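Local coordinates for protein chitinase (Paenibacillus sp. FPU-7, PDB 5GZT) that probably hydrolyses internal beta-1,4 linkages of chitin and chitodextrins at random, using glycoside hydrolase family 18 domains, at residues 29-34 and 50-55; 70-75 and 90-95; 116-121 and 130-135. All coordinates share one frame; numbering follows the deposited sequence. Where two conformers were deposited one is given.

Contact 1 (29-34 and 50-55); sequences AKVGEV and TGFEKV. With NA (sodium ion), chain C.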
loop_
_atom_site.group_PDB
_atom_site.type_symbol
_atom_site.label_atom_id
_atom_site.label_comp_id
_atom_site.label_asym_id
_atom_site.label_seq_id
_atom_site.Cartn_x
_atom_site.Cartn_y
_atom_site.Cartn_z
ATOM N N ALA B 29 -60.938 24.280 -5.624
ATOM C CA ALA B 29 -61.213 25.289 -4.614
ATOM C C ALA B 29 -59.965 25.607 -3.767
ATOM O O ALA B 29 -58.972 24.831 -3.745
ATOM C CB ALA B 29 -62.375 24.875 -3.731
ATOM N N LYS B 30 -60.090 26.738 -3.067
ATOM C CA LYS B 30 -58.996 27.551 -2.538
ATOM C C LYS B 30 -59.583 28.366 -1.374
ATOM O O LYS B 30 -60.491 29.203 -1.578
ATOM C CB LYS B 30 -58.538 28.512 -3.658
ATOM C CG LYS B 30 -57.104 28.423 -4.142
ATOM C CD LYS B 30 -56.144 29.127 -3.183
ATOM C CE LYS B 30 -55.479 28.133 -2.254
ATOM N NZ LYS B 30 -54.699 27.141 -3.054
ATOM N N VAL B 31 -59.130 28.117 -0.147
ATOM C CA VAL B 31 -59.707 28.826 1.004
ATOM C C VAL B 31 -58.583 29.417 1.806
ATOM O O VAL B 31 -57.497 28.805 1.932
ATOM C CB VAL B 31 -60.613 27.956 1.912
ATOM C CG1 VAL B 31 -61.574 28.841 2.724
ATOM C CG2 VAL B 31 -61.410 26.950 1.090
ATOM N N GLY B 32 -58.849 30.622 2.318
ATOM C CA GLY B 32 -57.913 31.319 3.181
ATOM C C GLY B 32 -57.987 30.714 4.561
ATOM O O GLY B 32 -58.367 29.539 4.708
ATOM N N GLU B 33 -57.627 31.525 5.559
ATOM C CA GLU B 33 -57.625 31.112 6.944
ATOM C C GLU B 33 -59.072 31.027 7.415
ATOM O O GLU B 33 -59.799 32.026 7.328
ATOM C CB GLU B 33 -56.823 32.118 7.836
ATOM C CG GLU B 33 -56.945 31.914 9.364
ATOM C CD GLU B 33 -56.089 32.861 10.223
ATOM O OE1 GLU B 33 -54.963 33.127 9.800
ATOM O OE2 GLU B 33 -56.529 33.308 11.316
ATOM N N VAL B 34 -59.450 29.878 7.990
ATOM C CA VAL B 34 -60.745 29.732 8.671
ATOM C C VAL B 34 -60.663 30.048 10.179
ATOM O O VAL B 34 -59.950 29.363 10.933
ATOM C CB VAL B 34 -61.291 28.280 8.505
ATOM C CG1 VAL B 34 -62.715 28.178 9.036
ATOM C CG2 VAL B 34 -61.159 27.787 7.065
ATOM N N THR B 50 -55.865 23.243 -3.379
ATOM C CA THR B 50 -55.284 23.146 -2.037
ATOM C C THR B 50 -56.351 23.287 -0.943
ATOM O O THR B 50 -56.154 22.811 0.142
ATOM C CB THR B 50 -54.156 24.170 -1.815
ATOM O OG1 THR B 50 -54.732 25.477 -1.791
ATOM C CG2 THR B 50 -53.040 24.056 -2.887
ATOM N N GLY B 51 -57.460 23.953 -1.231
ATOM C CA GLY B 51 -58.598 24.013 -0.331
ATOM C C GLY B 51 -58.356 24.821 0.938
ATOM O O GLY B 51 -58.018 26.016 0.850
ATOM N N PHE B 52 -58.558 24.181 2.110
ATOM C CA PHE B 52 -58.297 24.824 3.399
ATOM C C PHE B 52 -56.836 24.730 3.740
ATOM O O PHE B 52 -56.134 23.810 3.296
ATOM C CB PHE B 52 -59.073 24.216 4.542
ATOM C CG PHE B 52 -60.527 24.219 4.342
ATOM C CD1 PHE B 52 -61.272 25.347 4.608
ATOM C CD2 PHE B 52 -61.165 23.057 3.916
ATOM C CE1 PHE B 52 -62.654 25.343 4.450
ATOM C CE2 PHE B 52 -62.551 23.021 3.743
ATOM C CZ PHE B 52 -63.304 24.166 4.023
ATOM N N GLU B 53 -56.371 25.688 4.552
ATOM C CA GLU B 53 -54.989 25.595 5.075
ATOM C C GLU B 53 -54.902 25.848 6.579
ATOM O O GLU B 53 -54.822 24.887 7.350
ATOM C CB GLU B 53 -54.038 26.452 4.230
ATOM C CG GLU B 53 -53.728 25.764 2.897
ATOM C CD GLU B 53 -52.689 26.464 2.075
ATOM O OE1 GLU B 53 -52.865 27.661 1.860
ATOM O OE2 GLU B 53 -51.742 25.800 1.632
ATOM N N LYS B 54 -54.930 27.106 6.980
ATOM C CA LYS B 54 -54.856 27.473 8.363
ATOM C C LYS B 54 -56.271 27.532 8.980
ATOM O O LYS B 54 -57.253 28.031 8.379
ATOM C CB LYS B 54 -54.058 28.792 8.542
ATOM C CG LYS B 54 -53.906 29.274 10.009
ATOM C CD LYS B 54 -52.848 30.378 10.236
ATOM C CE LYS B 54 -53.132 31.257 11.478
ATOM N NZ LYS B 54 -52.953 30.604 12.802
ATOM N N VAL B 55 -56.365 27.015 10.201
ATOM C CA VAL B 55 -57.582 27.019 10.954
ATOM C C VAL B 55 -57.251 27.395 12.390
ATOM O O VAL B 55 -56.275 26.850 12.945
ATOM C CB VAL B 55 -58.221 25.596 10.954
ATOM C CG1 VAL B 55 -59.522 25.607 11.716
ATOM C CG2 VAL B 55 -58.417 25.072 9.541
HETATM NA NA NA C . -56.026 21.636 2.160
HETATM O O HOH W 1 -55.015 29.147 2.563
#
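The Phe-52 ring carries Val-31 CG2 over one face, 4.2 Å from the ring centroid and displaced toward the rim, a CH-pi contact. Val-34 CG2 reaches the same ring obliquely, 3.5 Å from Phe-52 CD1. Phe-52 CG lies anti to its own carbonyl carbon (chi1 -57°), and the ring runs beside Val-31, pointing the same way. Beside this apolar group the backbones bond at two places. Gly-51 N donates to Ala-29 O and Val-31 N to Gly-51 O at 2.6 Å. Farther along, Val-34 N meets Lys-54 O at 2.9 Å, where Val-34 and Val-55 form a parallel bridge. Between these two places a water donates to both Val-31 O and Glu-53 OE1. Glu-33, extended with CG anti to its backbone N, lies alongside Lys-54 and sets OE1 3.1 Å from Lys-54 CE, while Lys-54 NZ stays 4.4 Å from Glu-33 OE1, too far for a salt bridge. An alanine in place of Glu-33 would probably deprive the Lys-54 chain of this flank and its ammonium of the nearby negative charge, leaving the lysine freer to turn. Thr-50 O (2.3 Å) and Phe-52 O (2.5 Å) both bind the sodium ion, bracketing Gly-51, whose phi is positive; Glu-44 and Ser-72 complete the site. The segments belong to successive coils of a parallel beta-helix: Phe-52 packs on Leu-42 of strand 40-47 and on Ile-23 and Ala-25 of strand 21-27, while Val-55 bonds through its backbone to Asp-75 of strand 72-78.

Contact 2 (70-75 and 90-95); sequences SGSFTD and SGTIER. With NA (sodium ion), chain C; FMT (formic acid), chain K.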
loop_
_atom_site.group_PDB
_atom_site.type_symbol
_atom_site.label_atom_id
_atom_site.label_comp_id
_atom_site.label_asym_id
_atom_site.label_seq_id
_atom_site.Cartn_x
_atom_site.Cartn_y
_atom_site.Cartn_z
ATOM N N SER B 70 -62.048 17.577 8.291
ATOM C CA SER B 70 -61.698 16.506 7.347
ATOM C C SER B 70 -61.038 17.152 6.201
ATOM O O SER B 70 -61.632 18.016 5.598
ATOM C CB SER B 70 -62.940 15.740 6.834
ATOM O OG SER B 70 -63.601 15.187 7.960
ATOM N N GLY B 71 -59.839 16.694 5.874
ATOM C CA GLY B 71 -59.034 17.337 4.871
ATOM C C GLY B 71 -57.570 17.403 5.260
ATOM O O GLY B 71 -57.154 16.815 6.271
ATOM N N SER B 72 -56.813 18.121 4.426
ATOM C CA SER B 72 -55.336 18.294 4.560
ATOM C C SER B 72 -55.088 19.713 5.011
ATOM O O SER B 72 -55.401 20.625 4.258
ATOM C CB SER B 72 -54.610 18.067 3.243
ATOM O OG SER B 72 -53.216 17.943 3.453
ATOM N N PHE B 73 -54.583 19.904 6.247
ATOM C CA PHE B 73 -54.469 21.236 6.810
ATOM C C PHE B 73 -53.004 21.553 7.122
ATOM O O PHE B 73 -52.135 20.690 7.156
ATOM C CB PHE B 73 -55.381 21.417 8.016
ATOM C CG PHE B 73 -56.830 21.141 7.745
ATOM C CD1 PHE B 73 -57.323 19.847 7.774
ATOM C CD2 PHE B 73 -57.713 22.176 7.498
ATOM C CE1 PHE B 73 -58.670 19.593 7.557
ATOM C CE2 PHE B 73 -59.072 21.926 7.241
ATOM C CZ PHE B 73 -59.545 20.632 7.279
ATOM N N THR B 74 -52.717 22.831 7.284
ATOM C CA THR B 74 -51.329 23.227 7.582
ATOM C C THR B 74 -51.217 23.370 9.110
ATOM O O THR B 74 -50.850 22.411 9.781
ATOM C CB THR B 74 -50.949 24.527 6.804
ATOM O OG1 THR B 74 -51.986 25.507 6.977
ATOM C CG2 THR B 74 -50.812 24.222 5.353
ATOM N N ASP B 75 -51.587 24.553 9.610
ATOM C CA ASP B 75 -51.491 24.914 10.986
ATOM C C ASP B 75 -52.898 24.953 11.460
ATOM O O ASP B 75 -53.742 25.669 10.885
ATOM C CB ASP B 75 -50.873 26.319 11.218
ATOM C CG ASP B 75 -49.419 26.405 10.791
ATOM O OD1 ASP B 75 -48.570 25.699 11.330
ATOM O OD2 ASP B 75 -49.105 27.237 9.955
ATOM N N SER B 90 -60.816 12.986 9.377
ATOM C CA SER B 90 -59.984 12.379 8.340
ATOM C C SER B 90 -58.908 13.342 7.850
ATOM O O SER B 90 -59.083 14.546 7.896
ATOM C CB SER B 90 -60.808 11.875 7.126
ATOM O OG SER B 90 -61.162 12.924 6.324
ATOM N N GLY B 91 -57.835 12.770 7.319
ATOM C CA GLY B 91 -56.863 13.562 6.589
ATOM C C GLY B 91 -55.649 13.836 7.458
ATOM O O GLY B 91 -55.247 12.969 8.249
ATOM N N THR B 92 -55.077 15.029 7.282
ATOM C CA THR B 92 -53.725 15.345 7.764
ATOM C C THR B 92 -53.682 16.776 8.306
ATOM O O THR B 92 -54.440 17.629 7.899
ATOM C CB THR B 92 -52.666 15.234 6.663
ATOM O OG1 THR B 92 -53.075 16.074 5.563
ATOM C CG2 THR B 92 -52.426 13.788 6.252
ATOM N N ILE B 93 -52.812 16.993 9.292
ATOM C CA ILE B 93 -52.561 18.324 9.874
ATOM C C ILE B 93 -51.056 18.390 10.050
ATOM O O ILE B 93 -50.437 17.502 10.657
ATOM C CB ILE B 93 -53.252 18.596 11.214
ATOM C CG1 ILE B 93 -54.780 18.642 11.096
ATOM C CG2 ILE B 93 -52.825 19.948 11.734
ATOM C CD1 ILE B 93 -55.504 18.526 12.441
ATOM N N GLU B 94 -50.438 19.413 9.490
ATOM C CA GLU B 94 -48.938 19.563 9.677
ATOM C C GLU B 94 -48.592 19.898 11.119
ATOM O O GLU B 94 -47.765 19.267 11.738
ATOM C CB GLU B 94 -48.353 20.631 8.737
ATOM C CG GLU B 94 -48.031 20.150 7.318
ATOM C CD GLU B 94 -47.926 21.296 6.265
ATOM O OE1 GLU B 94 -47.783 22.491 6.613
ATOM O OE2 GLU B 94 -48.001 20.985 5.061
ATOM N N ARG B 95 -49.239 20.887 11.655
ATOM C CA ARG B 95 -48.898 21.324 12.990
ATOM C C ARG B 95 -50.188 21.662 13.702
ATOM O O ARG B 95 -50.943 22.551 13.315
ATOM C CB ARG B 95 -47.865 22.489 12.956
ATOM C CG ARG B 95 -46.486 22.109 12.355
ATOM C CD ARG B 95 -45.588 23.294 11.875
ATOM N NE ARG B 95 -46.360 24.221 11.040
ATOM C CZ ARG B 95 -46.514 24.140 9.704
ATOM N NH1 ARG B 95 -45.934 23.220 8.967
ATOM N NH2 ARG B 95 -47.278 24.996 9.108
HETATM NA NA NA C . -56.026 21.636 2.160
HETATM C C FMT K . -66.173 12.557 7.726
HETATM O O1 FMT K . -66.726 13.298 8.557
HETATM O O2 FMT K . -64.921 12.776 7.261
#
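Phe-73 and Ile-93 form a parallel bridge on adjacent rungs of a parallel beta-helix, in register from Ser-70 with Ser-90 to Asp-75 with Arg-95. Backbone hydrogen bonds form the ladder: Gly-71 N to Ser-90 O, Thr-92 N to Gly-71 O, Phe-73 N to Thr-92 O at 2.8 Å, Glu-94 N to Phe-73 O, and Arg-95 N to Thr-74 O at 2.9 Å. The chain turns corners at Gly-71 and Gly-91, and a CB on Gly-91 would run into Gly-71 O. Charged groups close one end. Arg-95 was modelled in two conformers and touches a crystal neighbour, so its grip is less certain; in the conformer described it takes Asp-75 side-on, NE donating to OD1 at 2.7 Å and NH2 to OD2 at 3.0 Å, with NH2 also bonding OD1. Carboxylate and guanidinium planes are 64° apart. Glu-94 OE1 joins this network through a weak bond from Arg-95 NH1. Among the hydroxyls, Ser-72 OG and Thr-92 OG1 lie within hydrogen-bonding distance, though the position of OG1 is less sure, and Ser-70 OG donates to a formic acid molecule that probably came from the crystallisation liquor. In metal binding, Ser-72 O holds the sodium ion at 2.4 Å with Glu-44, Thr-50 and Phe-52. Apolar contact is slight across the pair: Ile-93 CG1 lies 4.2 Å from Phe-73 CB, and Phe-73 also packs on Leu-42 of strand 40-47. Thr-92 O, besides accepting from Phe-73 N, sits in the plane of the Phe-73 ring at its edge, 3.6 Å from CD1.

Contact 3 (116-121 and 130-135); sequences TTLTLN and GSVGTA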
loop_
_atom_site.group_PDB
_atom_site.type_symbol
_atom_site.label_atom_id
_atom_site.label_comp_id
_atom_site.label_asym_id
_atom_site.label_seq_id
_atom_site.Cartn_x
_atom_site.Cartn_y
_atom_site.Cartn_z
ATOM N N THR B 116 -48.657 15.502 11.877
ATOM C CA THR B 116 -47.178 15.319 11.870
ATOM C C THR B 116 -46.529 15.835 13.209
ATOM O O THR B 116 -45.649 15.178 13.791
ATOM C CB THR B 116 -46.551 16.137 10.732
ATOM O OG1 THR B 116 -47.144 15.757 9.513
ATOM C CG2 THR B 116 -45.010 15.919 10.644
ATOM N N THR B 117 -46.945 17.035 13.615
ATOM C CA THR B 117 -46.492 17.683 14.868
ATOM C C THR B 117 -47.636 18.178 15.708
ATOM O O THR B 117 -48.486 18.961 15.259
ATOM C CB THR B 117 -45.471 18.817 14.548
ATOM O OG1 THR B 117 -44.406 18.197 13.834
ATOM C CG2 THR B 117 -44.892 19.441 15.850
ATOM N N LEU B 118 -47.685 17.685 16.942
ATOM C CA LEU B 118 -48.677 18.148 17.883
ATOM C C LEU B 118 -47.924 18.853 19.056
ATOM O O LEU B 118 -47.119 18.216 19.736
ATOM C CB LEU B 118 -49.543 16.979 18.417
ATOM C CG LEU B 118 -50.489 17.315 19.529
ATOM C CD1 LEU B 118 -51.661 18.214 19.166
ATOM C CD2 LEU B 118 -50.988 16.083 20.240
ATOM N N THR B 119 -48.254 20.123 19.305
ATOM C CA THR B 119 -47.615 20.930 20.355
ATOM C C THR B 119 -48.635 21.238 21.446
ATOM O O THR B 119 -49.665 21.831 21.202
ATOM C CB THR B 119 -46.962 22.185 19.769
ATOM O OG1 THR B 119 -46.063 21.778 18.744
ATOM C CG2 THR B 119 -46.207 23.013 20.812
ATOM N N LEU B 120 -48.313 20.823 22.667
ATOM C CA LEU B 120 -49.194 20.978 23.788
ATOM C C LEU B 120 -48.683 21.991 24.846
ATOM O O LEU B 120 -47.599 21.792 25.417
ATOM C CB LEU B 120 -49.362 19.621 24.445
ATOM C CG LEU B 120 -49.829 18.465 23.514
ATOM C CD1 LEU B 120 -49.890 17.180 24.303
ATOM C CD2 LEU B 120 -51.167 18.852 22.965
ATOM N N ASN B 121 -49.544 22.991 25.126
ATOM C CA ASN B 121 -49.256 24.088 26.047
ATOM C C ASN B 121 -50.264 24.160 27.124
ATOM O O ASN B 121 -50.202 25.089 27.943
ATOM C CB ASN B 121 -49.203 25.403 25.239
ATOM C CG ASN B 121 -48.002 25.478 24.327
ATOM O OD1 ASN B 121 -48.105 25.782 23.101
ATOM N ND2 ASN B 121 -46.857 25.356 24.909
ATOM N N GLY B 130 -56.264 7.684 15.624
ATOM C CA GLY B 130 -55.410 8.578 14.863
ATOM C C GLY B 130 -53.942 8.708 15.341
ATOM O O GLY B 130 -53.621 8.313 16.466
ATOM N N SER B 131 -53.077 9.148 14.438
ATOM C CA SER B 131 -51.627 9.089 14.653
ATOM C C SER B 131 -51.032 10.529 14.786
ATOM O O SER B 131 -51.484 11.463 14.128
ATOM C CB SER B 131 -50.906 8.344 13.513
ATOM O OG SER B 131 -51.347 7.012 13.572
ATOM N N VAL B 132 -50.030 10.618 15.641
ATOM C CA VAL B 132 -49.260 11.857 15.896
ATOM C C VAL B 132 -47.791 11.457 15.650
ATOM O O VAL B 132 -47.287 10.551 16.296
ATOM C CB VAL B 132 -49.411 12.325 17.326
ATOM C CG1 VAL B 132 -48.436 13.510 17.596
ATOM C CG2 VAL B 132 -50.811 12.812 17.600
ATOM N N GLY B 133 -47.128 12.090 14.682
ATOM C CA GLY B 133 -45.707 11.709 14.445
ATOM C C GLY B 133 -44.785 12.214 15.566
ATOM O O GLY B 133 -43.980 11.452 16.082
ATOM N N THR B 134 -44.920 13.505 15.984
ATOM C CA THR B 134 -44.114 14.026 17.153
ATOM C C THR B 134 -44.976 14.861 18.066
ATOM O O THR B 134 -45.653 15.755 17.540
ATOM C CB THR B 134 -42.922 14.840 16.659
ATOM O OG1 THR B 134 -42.148 13.989 15.856
ATOM C CG2 THR B 134 -41.957 15.368 17.847
ATOM N N ALA B 135 -45.054 14.494 19.364
ATOM C CA ALA B 135 -45.794 15.262 20.342
ATOM C C ALA B 135 -44.714 16.141 21.053
ATOM O O ALA B 135 -43.779 15.602 21.636
ATOM C CB ALA B 135 -46.478 14.380 21.381
HETATM O O HOH W 2 -43.304 14.401 13.256
#
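Leu-118 meets Val-132 through CB, with Val-132 CG1 3.7 Å away. Val-132 CG1 is anti to its backbone N (chi1 172°), which carries that methyl to the leucine. Ala-135, paired with Leu-118 in a parallel bridge, puts its CB on the same buried face. Thr-117 and Thr-134 form the other bridge and share the opposite face; each holds CG2 anti to its backbone N. Their side chains keep apart, and Thr-117 CG2 comes only to 4.1 Å from Thr-134 O. Two backbone bonds set this pairing. Leu-118 N donates to Thr-134 O at 2.9 Å, and Thr-134 N donates to Thr-116 O. A water donates to Thr-116 O and also bonds Thr-134 OG1, which has a further partner in Lys-152. The chain turns a corner at Gly-133, between strand parts 131-132 and 134-135. In the beta-helix, strand 114-120 lies between strands 92-98 and 131-137: Leu-118 packs on Leu-96 of the former, while Leu-118 and Ala-135 both rest on Phe-146 of strand 145-146.

Overall arrangement
All three contacts join successive coils of one beta-helix far from the chain's centre, and all are partly buried. Contact 1, half of whose residues are buried, relies on an aromatic-aliphatic cluster; contact 2 is more polar and open, with its ion network and hydroxyls; contact 3, the smallest, is mainly a strand pairing with an aliphatic inner face and a threonine outer one. Contacts 1 and 2 share the sodium ion and meet directly, Phe-52 CB packing against Phe-73 CE2. Contacts 2 and 3 meet in one sheet, where Ile-93 O and Thr-116 N probably hydrogen-bond. Contacts 1 and 3 do not touch, their nearest atoms about 11 Å apart.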